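Local structure of pyruvate kinase (Pseudomonas aeruginosa, 6QXL) at residues Glu361-Ala366 and Gly468-Met473; Pro375-Ile380 and Ser398-Tyr403; Ile381-Ser386 and Asp462-Gln467; Ile424-Ala429 and Val441-Lys446; Gly453-Leu458 and Val475-Asp480. The protein probably catalyses the final step of glycolysis, passing the phosphoryl group of phosphoenolpyruvate to ADP to give pyruvate and ATP, and binds glucose 6-phosphate. All blocks are in the same frame, centred on the assembly; numbering follows the deposited sequence.

Interaction 1: residues Glu361-Ala366 and Gly468-Met473; sequences ESIALA and GGTNTM. With G6P (6-O-phosphono-alpha-D-glucopyranose), chain M.
Ile363 of helix 359-373 rests on residues 470-473 of strand 470-477, a helix-on-sheet contact at the strand that is outermost within the chain in the mixed sheet of the C-terminal alpha/beta domain of pyruvate kinase. The short helix and strand axes come within 7.5 Å of each other and run 30° apart.

The packing is buried and largely apolar, and Ile363 carries most of it. Its CG2 points at the strand, meeting the methyl CG2 of Thr470 at 3.9 Å and Thr472 O at 3.6 Å, with Met473 CB close by. CG1 and CD1 lie against the backbone of Asn471, CD1 being 3.6 Å from Asn471 C. Farther along the helix, Ala366 CB approaches the thioether SD of Met473 at 4.4 Å. The chi1 of Thr470, -65°, sets OG1 anti to the carbonyl carbon; the methyl turns to Ile363 and the hydroxyl is hydrogen-bonded to Thr389.

No hydrogen bond joins the two segments. Asn471 and Thr472 both face Lys460 in a classic beta bulge, and Thr472 OG1 donates to Asn471 OD1 at 2.6 Å from above the amide plane, while Asn471 ND2 bonds to Asp462. Thr472 and Met473 also pair antiparallel with a strand of the second subunit, so the sheet continues across the interface.

At Gly468 and Gly469 the chain reaches the glucose 6-phosphate in the regulator-binding site through two backbone donors: Gly468 N bonds to phosphate oxygen O3P at 3.1 Å, and Gly469 N to sugar oxygen O4 at 3.0 Å.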
# COMPACT_ATOMS: atom_id res chain seq x y z
N GLU A 361 17.55 17.55 10.91
CA GLU A 361 16.91 16.29 10.48
C GLU A 361 16.06 16.53 9.22
O GLU A 361 16.18 15.80 8.25
CB GLU A 361 16.06 15.70 11.61
CG GLU A 361 15.73 14.21 11.49
CD GLU A 361 14.85 13.67 12.57
OE1 GLU A 361 14.88 14.22 13.69
OE2 GLU A 361 14.17 12.64 12.29
N SER A 362 15.26 17.59 9.24
CA SER A 362 14.36 17.89 8.13
C SER A 362 15.06 18.17 6.81
O SER A 362 14.59 17.71 5.76
CB SER A 362 13.44 19.06 8.46
OG SER A 362 12.45 18.62 9.38
N ILE A 363 16.17 18.89 6.86
CA ILE A 363 16.91 19.18 5.65
C ILE A 363 17.55 17.92 5.10
O ILE A 363 17.60 17.71 3.88
CB ILE A 363 18.00 20.25 5.88
CG1 ILE A 363 17.39 21.58 6.34
CG2 ILE A 363 18.83 20.48 4.62
CD1 ILE A 363 16.70 22.34 5.22
N ALA A 364 18.06 17.07 5.99
CA ALA A 364 18.63 15.80 5.54
C ALA A 364 17.57 14.97 4.83
O ALA A 364 17.77 14.54 3.68
CB ALA A 364 19.20 15.02 6.71
N LEU A 365 16.42 14.79 5.48
CA LEU A 365 15.35 14.00 4.88
C LEU A 365 14.86 14.60 3.58
O LEU A 365 14.64 13.89 2.60
CB LEU A 365 14.21 13.80 5.85
CG LEU A 365 14.67 12.99 7.08
CD1 LEU A 365 13.61 12.86 8.13
CD2 LEU A 365 15.17 11.60 6.67
N ALA A 366 14.75 15.93 3.55
CA ALA A 366 14.27 16.61 2.36
C ALA A 366 15.22 16.43 1.18
O ALA A 366 14.79 16.37 0.03
CB ALA A 366 14.05 18.08 2.65
N GLY A 468 25.34 21.66 14.43
CA GLY A 468 23.91 21.46 14.66
C GLY A 468 22.95 22.49 14.06
O GLY A 468 21.79 22.50 14.41
N GLY A 469 23.43 23.32 13.13
CA GLY A 469 22.61 24.34 12.50
C GLY A 469 22.43 24.15 11.00
O GLY A 469 22.23 25.16 10.33
N THR A 470 22.46 22.92 10.45
CA THR A 470 22.11 22.76 9.04
C THR A 470 20.66 23.20 8.85
O THR A 470 19.78 22.73 9.58
CB THR A 470 22.26 21.31 8.54
OG1 THR A 470 23.63 20.92 8.56
CG2 THR A 470 21.80 21.17 7.10
N ASN A 471 20.44 24.12 7.92
CA ASN A 471 19.09 24.63 7.67
C ASN A 471 18.80 25.02 6.23
O ASN A 471 17.81 25.68 5.98
CB ASN A 471 18.83 25.81 8.60
CG ASN A 471 19.63 27.06 8.21
OD1 ASN A 471 20.44 27.07 7.25
ND2 ASN A 471 19.37 28.13 8.95
N THR A 472 19.64 24.62 5.27
CA THR A 472 19.50 25.10 3.92
C THR A 472 19.76 23.97 2.94
O THR A 472 20.65 23.17 3.16
CB THR A 472 20.51 26.25 3.65
OG1 THR A 472 20.34 27.29 4.63
CG2 THR A 472 20.38 26.83 2.22
N MET A 473 19.01 23.94 1.85
CA MET A 473 19.20 22.96 0.81
C MET A 473 19.18 23.70 -0.49
O MET A 473 18.23 24.42 -0.75
CB MET A 473 18.06 21.92 0.82
CG MET A 473 18.20 20.80 -0.21
SD MET A 473 16.76 19.72 -0.35
CE MET A 473 15.91 20.55 -1.69
C1 G6P M . 27.61 23.23 8.13
C2 G6P M . 28.29 24.43 8.76
C3 G6P M . 27.27 24.92 9.78
C4 G6P M . 26.42 23.83 10.40
C5 G6P M . 27.31 22.60 10.41
C6 G6P M . 26.68 21.50 11.24
O1 G6P M . 28.36 23.03 6.94
O2 G6P M . 29.60 24.13 9.30
O3 G6P M . 26.42 25.68 8.95
O4 G6P M . 25.89 24.24 11.69
O5 G6P M . 27.58 22.16 9.08
O6 G6P M . 27.00 20.18 10.82
P G6P M . 26.52 18.89 11.71
O1P G6P M . 27.64 18.57 12.67
O2P G6P M . 26.43 18.10 10.43
O3P G6P M . 25.29 19.13 12.63

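Interaction 2: residues Pro375-Ile380 and Ser398-Tyr403; sequences PGIKAI and SSVPIY
Ile380 and Val400 meet side chain to side chain where strand 377-383 lies beside the chain entering strand 402-406. From CB outward, Ile380 first passes the carbonyl of Pro401, with CB 3.9 Å from Pro401 O. CG1, anti to the carbonyl carbon at a chi1 of -61°, lies about equally far from Pro401 O and from Val400 CG1. CD1 closes on Val400 CG1 at 3.7 Å, the two side chains crossing at about a right angle. The second methyl of Val400, CG2, rests against the backbone of Ala379.

Ile380 bonds to the neighbouring strand through both its N and its O: N donates to Pro401 O at 3.0 Å, and O accepts from Tyr403 N at 2.8 Å. These two bonds frame the parallel bridge between Ile380 and Ile402. The Tyr403 ring turns an edge to Ala379, whose CB is 3.7 Å from Tyr403 CE2, and Pro401 CD packs on Lys378 O at 3.4 Å. Met393 of helix 388-394 covers both Ile380 and Ile402. Adjacent parallel strands joined through a helix in this way form the classic beta-alpha-beta unit, here of the C-terminal domain.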
# COMPACT_ATOMS: atom_id res chain seq x y z
N PRO A 375 16.35 12.70 -10.92
CA PRO A 375 17.49 11.83 -11.25
C PRO A 375 18.70 12.57 -11.84
O PRO A 375 19.80 12.02 -11.87
CB PRO A 375 16.91 10.88 -12.27
CG PRO A 375 15.95 11.74 -13.02
CD PRO A 375 15.33 12.65 -11.99
N GLY A 376 18.50 13.81 -12.29
CA GLY A 376 19.61 14.67 -12.66
C GLY A 376 20.61 14.93 -11.54
O GLY A 376 21.75 15.31 -11.82
N ILE A 377 20.18 14.75 -10.29
CA ILE A 377 21.06 14.90 -9.15
C ILE A 377 22.00 13.70 -9.06
O ILE A 377 21.55 12.59 -8.95
CB ILE A 377 20.28 15.08 -7.85
CG1 ILE A 377 19.63 16.45 -7.86
CG2 ILE A 377 21.19 14.94 -6.63
CD1 ILE A 377 18.47 16.59 -6.90
N LYS A 378 23.31 13.97 -9.10
CA LYS A 378 24.32 12.94 -9.11
C LYS A 378 25.12 12.88 -7.83
O LYS A 378 25.94 11.97 -7.67
CB LYS A 378 25.27 13.16 -10.29
CG LYS A 378 24.60 13.18 -11.66
CD LYS A 378 23.97 11.86 -12.06
CE LYS A 378 23.41 11.99 -13.46
NZ LYS A 378 22.44 10.92 -13.74
N ALA A 379 24.94 13.84 -6.93
CA ALA A 379 25.67 13.82 -5.67
C ALA A 379 25.06 14.77 -4.67
O ALA A 379 24.34 15.66 -5.03
CB ALA A 379 27.14 14.18 -5.89
N ILE A 380 25.37 14.54 -3.40
CA ILE A 380 24.96 15.42 -2.33
C ILE A 380 26.18 15.92 -1.61
O ILE A 380 26.95 15.14 -1.07
CB ILE A 380 24.05 14.69 -1.32
CG1 ILE A 380 22.78 14.20 -2.04
CG2 ILE A 380 23.76 15.59 -0.12
CD1 ILE A 380 21.79 13.56 -1.13
N SER A 398 18.87 4.84 -0.63
CA SER A 398 19.16 5.57 -1.84
C SER A 398 20.37 4.97 -2.52
O SER A 398 21.10 4.20 -1.92
CB SER A 398 19.44 7.04 -1.51
OG SER A 398 19.85 7.77 -2.66
N SER A 399 20.60 5.33 -3.77
CA SER A 399 21.89 5.04 -4.40
C SER A 399 22.70 6.31 -4.75
O SER A 399 23.73 6.21 -5.39
CB SER A 399 21.66 4.19 -5.64
OG SER A 399 20.85 4.89 -6.55
N VAL A 400 22.26 7.48 -4.29
CA VAL A 400 22.96 8.72 -4.58
C VAL A 400 24.17 8.86 -3.64
O VAL A 400 24.03 8.66 -2.44
CB VAL A 400 22.04 9.94 -4.41
CG1 VAL A 400 21.77 10.29 -2.93
CG2 VAL A 400 22.67 11.16 -5.10
N PRO A 401 25.35 9.21 -4.18
CA PRO A 401 26.51 9.43 -3.30
C PRO A 401 26.36 10.60 -2.36
O PRO A 401 25.98 11.69 -2.78
CB PRO A 401 27.64 9.71 -4.29
CG PRO A 401 27.19 9.14 -5.58
CD PRO A 401 25.71 9.23 -5.60
N ILE A 402 26.61 10.35 -1.08
CA ILE A 402 26.59 11.38 -0.05
C ILE A 402 28.03 11.73 0.32
O ILE A 402 28.79 10.89 0.79
CB ILE A 402 25.86 10.87 1.19
CG1 ILE A 402 24.43 10.47 0.82
CG2 ILE A 402 25.89 11.92 2.31
CD1 ILE A 402 23.67 9.77 1.92
N TYR A 403 28.41 12.99 0.09
CA TYR A 403 29.77 13.46 0.42
C TYR A 403 29.76 14.32 1.66
O TYR A 403 29.10 15.34 1.69
CB TYR A 403 30.33 14.21 -0.75
CG TYR A 403 30.54 13.32 -1.94
CD1 TYR A 403 31.67 12.51 -2.03
CD2 TYR A 403 29.62 13.27 -2.97
CE1 TYR A 403 31.86 11.68 -3.12
CE2 TYR A 403 29.84 12.44 -4.07
CZ TYR A 403 30.96 11.66 -4.12
OH TYR A 403 31.14 10.85 -5.19

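Interaction 3: residues Ile381-Ser386 and Asp462-Gln467; sequences ICLTES and DSYTAQ. With G6P (6-O-phosphono-alpha-D-glucopyranose), chain M.
Glu385 and Gln467 face each other beside the bound glucose 6-phosphate, their CB atoms 4.0 Å apart, while Leu383 CD1 meets Tyr464 CE1 at 4.2 Å. Neither pair is hydrogen-bonded; the firm part of the contact runs through the ligand, which both segments grip. Ser386 holds phosphate oxygen O1P with two donors, its backbone N at 2.8 Å and its OG at 2.7 Å, and Glu385 N gives a nearly straight bond to O6. From the 462-467 loop come acceptors instead: sugar hydroxyl O3 donates to Ser463 O at 2.6 Å, and O4 donates to Ala466 O. The loop keeps its shape partly through an ST turn, with Ser463 OG accepting from Thr465 N.

The outer side is looser. Glu385 OE2 comes within 3.4 Å of Thr465 O, an acceptor facing an acceptor, though OE2 also has a weak bond from His408. Gln467 NE2 lies 3.5 Å from Ser386 OG at an angle too poor for a hydrogen bond, on the exposed side of the loop, where Thr465 and Ala466 also lie.

Strand 377-383, which delivers Leu383 to the pocket, is central in the sheet between strands 402-406 and 455-461. Thr384 packs on Pro390 of helix 388-394, whereas Tyr464 leans on Val436 of helix 436-446.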
# COMPACT_ATOMS: atom_id res chain seq x y z
N ILE A 381 26.37 17.25 -1.63
CA ILE A 381 27.46 17.93 -0.96
C ILE A 381 26.91 18.36 0.39
O ILE A 381 26.14 19.31 0.48
CB ILE A 381 27.94 19.13 -1.79
CG1 ILE A 381 28.57 18.61 -3.08
CG2 ILE A 381 28.96 19.98 -1.02
CD1 ILE A 381 28.98 19.72 -4.05
N CYS A 382 27.32 17.67 1.43
CA CYS A 382 26.84 17.96 2.76
C CYS A 382 27.97 18.58 3.57
O CYS A 382 28.88 17.89 4.01
CB CYS A 382 26.31 16.70 3.41
SG CYS A 382 25.71 17.01 5.07
N LEU A 383 27.92 19.90 3.76
CA LEU A 383 28.89 20.58 4.59
C LEU A 383 28.52 20.29 6.02
O LEU A 383 27.45 20.67 6.47
CB LEU A 383 28.89 22.09 4.34
CG LEU A 383 29.02 22.59 2.92
CD1 LEU A 383 29.31 24.10 2.98
CD2 LEU A 383 30.08 21.86 2.11
N THR A 384 29.42 19.62 6.74
CA THR A 384 29.12 19.18 8.09
C THR A 384 30.32 19.37 9.00
O THR A 384 31.46 19.18 8.59
CB THR A 384 28.65 17.70 8.10
OG1 THR A 384 28.40 17.27 9.46
CG2 THR A 384 29.68 16.78 7.43
N GLU A 385 30.02 19.67 10.25
CA GLU A 385 31.02 19.88 11.27
C GLU A 385 31.34 18.56 11.96
O GLU A 385 32.50 18.16 12.02
CB GLU A 385 30.54 20.94 12.27
CG GLU A 385 31.59 21.76 12.98
CD GLU A 385 32.41 22.72 12.06
OE1 GLU A 385 32.25 22.76 10.83
OE2 GLU A 385 33.30 23.42 12.57
N SER A 386 30.31 17.87 12.45
CA SER A 386 30.47 16.66 13.23
C SER A 386 30.06 15.38 12.53
O SER A 386 30.20 14.29 13.09
CB SER A 386 29.69 16.77 14.54
OG SER A 386 28.30 16.57 14.31
N ASP A 462 23.95 28.55 8.43
CA ASP A 462 24.21 29.99 8.24
C ASP A 462 25.68 30.33 8.48
O ASP A 462 26.31 30.93 7.61
CB ASP A 462 23.32 30.84 9.15
CG ASP A 462 21.83 30.71 8.83
OD1 ASP A 462 21.47 30.72 7.61
OD2 ASP A 462 21.04 30.61 9.81
N SER A 463 26.23 29.91 9.62
CA SER A 463 27.65 30.11 9.91
C SER A 463 28.44 28.89 9.45
O SER A 463 27.87 27.88 9.08
CB SER A 463 27.89 30.36 11.40
OG SER A 463 28.09 29.14 12.11
N TYR A 464 29.77 29.01 9.47
CA TYR A 464 30.65 27.89 9.18
C TYR A 464 31.48 27.46 10.39
O TYR A 464 32.52 26.83 10.25
CB TYR A 464 31.54 28.28 8.01
CG TYR A 464 30.85 28.42 6.67
CD1 TYR A 464 29.75 27.64 6.30
CD2 TYR A 464 31.38 29.26 5.70
CE1 TYR A 464 29.18 27.75 5.04
CE2 TYR A 464 30.81 29.38 4.45
CZ TYR A 464 29.70 28.63 4.13
OH TYR A 464 29.09 28.73 2.88
N THR A 465 31.01 27.80 11.59
CA THR A 465 31.77 27.60 12.82
C THR A 465 31.02 26.71 13.83
O THR A 465 31.61 25.79 14.39
CB THR A 465 32.11 28.95 13.46
OG1 THR A 465 30.91 29.59 13.92
CG2 THR A 465 32.80 29.88 12.44
N ALA A 466 29.72 26.95 14.04
CA ALA A 466 28.91 26.17 14.96
C ALA A 466 28.48 24.84 14.32
O ALA A 466 28.49 24.67 13.12
CB ALA A 466 27.69 26.97 15.41
N GLN A 467 28.11 23.89 15.18
CA GLN A 467 27.55 22.61 14.78
C GLN A 467 26.04 22.60 15.06
O GLN A 467 25.55 23.41 15.83
CB GLN A 467 28.29 21.48 15.51
CG GLN A 467 27.46 20.30 15.98
CD GLN A 467 28.16 19.35 16.89
OE1 GLN A 467 29.35 19.48 17.24
NE2 GLN A 467 27.45 18.30 17.19
C1 G6P M . 27.61 23.23 8.13
C2 G6P M . 28.29 24.43 8.76
C3 G6P M . 27.27 24.92 9.78
C4 G6P M . 26.42 23.83 10.40
C5 G6P M . 27.31 22.60 10.41
C6 G6P M . 26.68 21.50 11.24
O1 G6P M . 28.36 23.03 6.94
O2 G6P M . 29.60 24.13 9.30
O3 G6P M . 26.42 25.68 8.95
O4 G6P M . 25.89 24.24 11.69
O5 G6P M . 27.58 22.16 9.08
O6 G6P M . 27.00 20.18 10.82
P G6P M . 26.52 18.89 11.71
O1P G6P M . 27.64 18.57 12.67
O2P G6P M . 26.43 18.10 10.43
O3P G6P M . 25.29 19.13 12.63

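Interaction 4: residues Ile424-Ala429 and Val441-Lys446; sequences IPFDPA and VDELLK
A small, partly buried contact without hydrogen bonds sets Ile424, at the end of edge strand 421-425, and the nearby Phe426 against Glu443 and Leu444 of helix 436-446, a helix laid over the sheet of the C-terminal domain. Ile424 CG2, anti to the backbone N, touches both ends of the glutamate: Ile424 CG2 is 3.9 Å from Glu443 CB and 3.7 Å from Glu443 OE1. The two side chains slide past each other in opposite directions. Ile424 CD1 lies 4.4 Å from Leu444 CD2.

Glu443 CG, anti to the carbonyl carbon (chi1 -66°), lies 4.1 Å from Phe426 CD2. The Glu443 carboxylate and the Phe426 ring are inclined at 58°. The carboxylate turns to basic residues near the helix end: OE1 forms a salt bridge with Arg447, and OE2 has a long ion pair with Lys446 NZ at 3.8 Å. The aliphatic part of the glutamate thus covers Ile424 while its charged end joins basic groups of the same helical region.

Tyr405 of strand 402-406 lies beneath the contact, touching Ile424, Glu443 and Leu444 and meeting the Phe426 ring edge-to-face. Leu444 continues inward onto Ala379 and Ile381 of strand 377-383, and Phe426 packs on Ala439 and Ala440 earlier in helix 436-446.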
# COMPACT_ATOMS: atom_id res chain seq x y z
N ILE A 424 35.13 14.17 1.98
CA ILE A 424 35.86 15.15 1.19
C ILE A 424 36.39 16.22 2.17
O ILE A 424 35.61 17.01 2.68
CB ILE A 424 34.97 15.85 0.16
CG1 ILE A 424 34.36 14.84 -0.83
CG2 ILE A 424 35.78 16.91 -0.57
CD1 ILE A 424 35.28 14.31 -1.88
N PRO A 425 37.72 16.25 2.40
CA PRO A 425 38.24 17.27 3.33
C PRO A 425 38.06 18.67 2.71
O PRO A 425 38.31 18.85 1.49
CB PRO A 425 39.71 16.92 3.49
CG PRO A 425 39.87 15.58 2.87
CD PRO A 425 38.81 15.47 1.81
N PHE A 426 37.59 19.60 3.53
CA PHE A 426 37.12 20.88 3.05
C PHE A 426 36.87 21.81 4.22
O PHE A 426 36.31 21.38 5.25
CB PHE A 426 35.84 20.68 2.24
CG PHE A 426 35.34 21.89 1.51
CD1 PHE A 426 34.41 22.71 2.11
CD2 PHE A 426 35.73 22.14 0.17
CE1 PHE A 426 33.91 23.82 1.43
CE2 PHE A 426 35.21 23.22 -0.51
CZ PHE A 426 34.28 24.04 0.10
N ASP A 427 37.32 23.06 4.08
CA ASP A 427 37.17 24.07 5.11
C ASP A 427 36.48 25.30 4.53
O ASP A 427 37.15 26.18 3.99
CB ASP A 427 38.51 24.49 5.73
CG ASP A 427 38.33 25.30 7.01
OD1 ASP A 427 37.16 25.60 7.37
OD2 ASP A 427 39.35 25.63 7.65
N PRO A 428 35.14 25.37 4.68
CA PRO A 428 34.45 26.51 4.09
C PRO A 428 34.77 27.86 4.79
O PRO A 428 34.81 28.89 4.10
CB PRO A 428 32.97 26.12 4.24
CG PRO A 428 32.93 25.30 5.47
CD PRO A 428 34.25 24.58 5.54
N ALA A 429 35.01 27.85 6.10
CA ALA A 429 35.30 29.08 6.86
C ALA A 429 36.55 29.82 6.35
O ALA A 429 36.61 31.04 6.39
CB ALA A 429 35.45 28.79 8.35
N VAL A 441 31.93 22.22 -5.47
CA VAL A 441 31.70 21.54 -6.74
C VAL A 441 33.01 21.19 -7.43
O VAL A 441 33.09 20.18 -8.14
CB VAL A 441 30.78 22.39 -7.63
CG1 VAL A 441 30.63 21.81 -9.04
CG2 VAL A 441 29.41 22.49 -6.96
N ASP A 442 34.04 22.00 -7.24
CA ASP A 442 35.35 21.72 -7.84
C ASP A 442 35.93 20.40 -7.35
O ASP A 442 36.42 19.59 -8.15
CB ASP A 442 36.35 22.87 -7.61
CG ASP A 442 36.14 24.05 -8.57
OD1 ASP A 442 35.64 23.84 -9.69
OD2 ASP A 442 36.45 25.19 -8.17
N GLU A 443 35.82 20.17 -6.04
CA GLU A 443 36.28 18.92 -5.44
C GLU A 443 35.67 17.67 -6.11
O GLU A 443 36.35 16.67 -6.26
CB GLU A 443 35.97 18.92 -3.94
CG GLU A 443 36.74 19.96 -3.14
CD GLU A 443 38.22 19.64 -3.00
OE1 GLU A 443 38.51 18.55 -2.54
OE2 GLU A 443 39.08 20.47 -3.34
N LEU A 444 34.42 17.74 -6.52
CA LEU A 444 33.82 16.61 -7.23
C LEU A 444 34.22 16.56 -8.69
O LEU A 444 34.35 15.48 -9.26
CB LEU A 444 32.29 16.64 -7.10
CG LEU A 444 31.68 16.59 -5.70
CD1 LEU A 444 30.17 16.51 -5.84
CD2 LEU A 444 32.20 15.40 -4.89
N LEU A 445 34.41 17.71 -9.31
CA LEU A 445 34.91 17.75 -10.69
C LEU A 445 36.33 17.18 -10.79
O LEU A 445 36.61 16.41 -11.72
CB LEU A 445 34.89 19.17 -11.23
CG LEU A 445 33.51 19.68 -11.64
CD1 LEU A 445 33.53 21.22 -11.55
CD2 LEU A 445 33.12 19.16 -13.04
N LYS A 446 37.20 17.52 -9.82
CA LYS A 446 38.55 16.93 -9.74
C LYS A 446 38.48 15.40 -9.79
O LYS A 446 39.21 14.77 -10.53
CB LYS A 446 39.27 17.33 -8.45
CG LYS A 446 39.86 18.71 -8.40
CD LYS A 446 40.43 19.00 -7.01
CE LYS A 446 40.92 20.43 -6.96
NZ LYS A 446 41.91 20.75 -5.87

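Interaction 5: residues Gly453-Leu458 and Val475-Asp480; sequences GDWVIL and VLHVGD
Gly453 and Val478 join the open end of the hairpin formed by strands 455-461 and 470-477, Gly453 N donating to Val478 O at 2.8 Å. Next to it Val478 N bonds to Asp454 O at 2.9 Å. Val456 and Leu476 then make the antiparallel hydrogen-bonded pair, each N reaching the other residue's O. They are flanked by two non-hydrogen-bonded pairs, Trp455 with His477 and Ile457 with Val475. A weak side-chain bond adds to this set: His477 NE2 gives its N-H to Gly453 O at 3.0 Å, bent to 130°, with the carbonyl oxygen near the plane of the imidazole.

That bond would help fix the rotation of the imidazole, which lies flat on the indole. The planes of the His477 ring and the five-membered ring of Trp455 are 1° apart, with centroids separated by 4.2 Å, an offset stack. His477 CG, anti to the backbone N (chi1 -164°), lies over Trp455; His477 CB makes a CH-pi contact over the six-membered ring of Trp455, 3.6 Å from its centroid. On the sheet face bearing Trp455, His477 and Ile457, Val475 CG1 meets Trp455 CE3 at 3.6 Å. On the face bearing Val456 and Leu476 the contacts are apolar; Leu476 CD1 reaches Leu458 CB at 4.1 Å.

Strand 377-383 flanks strand 455-461 on the side away from strand 470-477. Helix 359-373 covers Ile457, helix 436-446 packs on Leu458 and Val478, and Cys359 of the second subunit touches Trp455 and Val475.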
# COMPACT_ATOMS: atom_id res chain seq x y z
N GLY A 453 26.68 19.87 -16.64
CA GLY A 453 25.34 19.40 -17.01
C GLY A 453 24.63 18.60 -15.92
O GLY A 453 23.40 18.61 -15.85
N ASP A 454 25.41 17.94 -15.07
CA ASP A 454 24.85 17.28 -13.91
C ASP A 454 24.37 18.30 -12.87
O ASP A 454 24.81 19.44 -12.86
CB ASP A 454 25.89 16.35 -13.25
CG ASP A 454 26.31 15.19 -14.14
OD1 ASP A 454 25.51 14.74 -15.01
OD2 ASP A 454 27.45 14.70 -13.97
N TRP A 455 23.46 17.86 -12.02
CA TRP A 455 22.97 18.65 -10.90
C TRP A 455 23.46 18.07 -9.59
O TRP A 455 23.87 16.93 -9.51
CB TRP A 455 21.44 18.65 -10.89
CG TRP A 455 20.82 19.36 -12.00
CD1 TRP A 455 20.60 18.88 -13.27
CD2 TRP A 455 20.29 20.66 -11.96
NE1 TRP A 455 19.97 19.83 -14.04
CE2 TRP A 455 19.77 20.95 -13.26
CE3 TRP A 455 20.21 21.65 -10.97
CZ2 TRP A 455 19.19 22.16 -13.58
CZ3 TRP A 455 19.64 22.87 -11.29
CH2 TRP A 455 19.12 23.11 -12.59
N VAL A 456 23.37 18.86 -8.54
CA VAL A 456 23.93 18.50 -7.25
C VAL A 456 23.10 19.16 -6.16
O VAL A 456 22.51 20.20 -6.37
CB VAL A 456 25.43 18.93 -7.21
CG1 VAL A 456 25.89 19.71 -5.98
CG2 VAL A 456 26.26 17.70 -7.38
N ILE A 457 23.12 18.56 -4.98
CA ILE A 457 22.46 19.16 -3.82
C ILE A 457 23.54 19.61 -2.86
O ILE A 457 24.48 18.87 -2.60
CB ILE A 457 21.53 18.17 -3.09
CG1 ILE A 457 20.30 17.90 -3.96
CG2 ILE A 457 21.11 18.70 -1.73
CD1 ILE A 457 19.33 16.91 -3.35
N LEU A 458 23.41 20.82 -2.34
CA LEU A 458 24.30 21.30 -1.31
C LEU A 458 23.49 21.62 -0.09
O LEU A 458 22.46 22.27 -0.19
CB LEU A 458 25.07 22.53 -1.80
CG LEU A 458 26.24 22.96 -0.91
CD1 LEU A 458 27.31 23.62 -1.75
CD2 LEU A 458 25.84 23.89 0.22
N VAL A 475 19.86 23.35 -4.83
CA VAL A 475 20.01 22.46 -5.97
C VAL A 475 20.74 23.26 -7.06
O VAL A 475 20.22 24.25 -7.55
CB VAL A 475 18.63 21.96 -6.45
CG1 VAL A 475 18.74 21.12 -7.72
CG2 VAL A 475 17.97 21.17 -5.35
N LEU A 476 21.94 22.81 -7.41
CA LEU A 476 22.86 23.57 -8.24
C LEU A 476 23.19 22.82 -9.51
O LEU A 476 23.30 21.61 -9.50
CB LEU A 476 24.14 23.87 -7.48
CG LEU A 476 23.95 24.47 -6.09
CD1 LEU A 476 25.31 24.57 -5.37
CD2 LEU A 476 23.25 25.80 -6.15
N HIS A 477 23.33 23.56 -10.60
CA HIS A 477 23.61 23.00 -11.92
C HIS A 477 25.11 23.17 -12.18
O HIS A 477 25.62 24.29 -12.19
CB HIS A 477 22.78 23.71 -12.99
CG HIS A 477 22.70 22.98 -14.30
ND1 HIS A 477 22.15 23.55 -15.43
CD2 HIS A 477 23.07 21.74 -14.65
CE1 HIS A 477 22.19 22.68 -16.43
NE2 HIS A 477 22.75 21.57 -15.98
N VAL A 478 25.82 22.07 -12.36
CA VAL A 478 27.25 22.10 -12.56
C VAL A 478 27.54 22.67 -13.95
O VAL A 478 27.14 22.09 -14.96
CB VAL A 478 27.85 20.69 -12.40
CG1 VAL A 478 29.32 20.67 -12.80
CG2 VAL A 478 27.69 20.21 -10.96
N GLY A 479 28.21 23.81 -13.96
CA GLY A 479 28.38 24.63 -15.17
C GLY A 479 27.91 26.06 -14.98
O GLY A 479 28.46 26.96 -15.58
N ASP A 480 26.90 26.28 -14.16
CA ASP A 480 26.39 27.63 -13.92
C ASP A 480 27.32 28.42 -13.01
O ASP A 480 28.23 27.87 -12.40
CB ASP A 480 24.97 27.60 -13.32
CG ASP A 480 23.91 27.09 -14.31
OD1 ASP A 480 24.26 26.67 -15.46
OD2 ASP A 480 22.72 27.10 -13.92

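All five contacts belong to the C-terminal domain and reach one mixed sheet, ordered 421-425, 402-406, 377-383, 455-461, 470-477. Along the chain, interaction 1 opens first and encloses interactions 2, 3 and 4; interaction 5 crosses it, sharing strand 470-477. Interactions 2 and 3 divide strand 377-383, their centres about 19 Å apart, and Leu444 of interaction 4 packs on residues of both. Interactions 1 and 3, with centres about 11 Å apart, both hold glucose 6-phosphate, while 1 and 5 both touch the second subunit. The glucose 6-phosphate site and the subunit interface thus both draw on residues 462-475 of this domain.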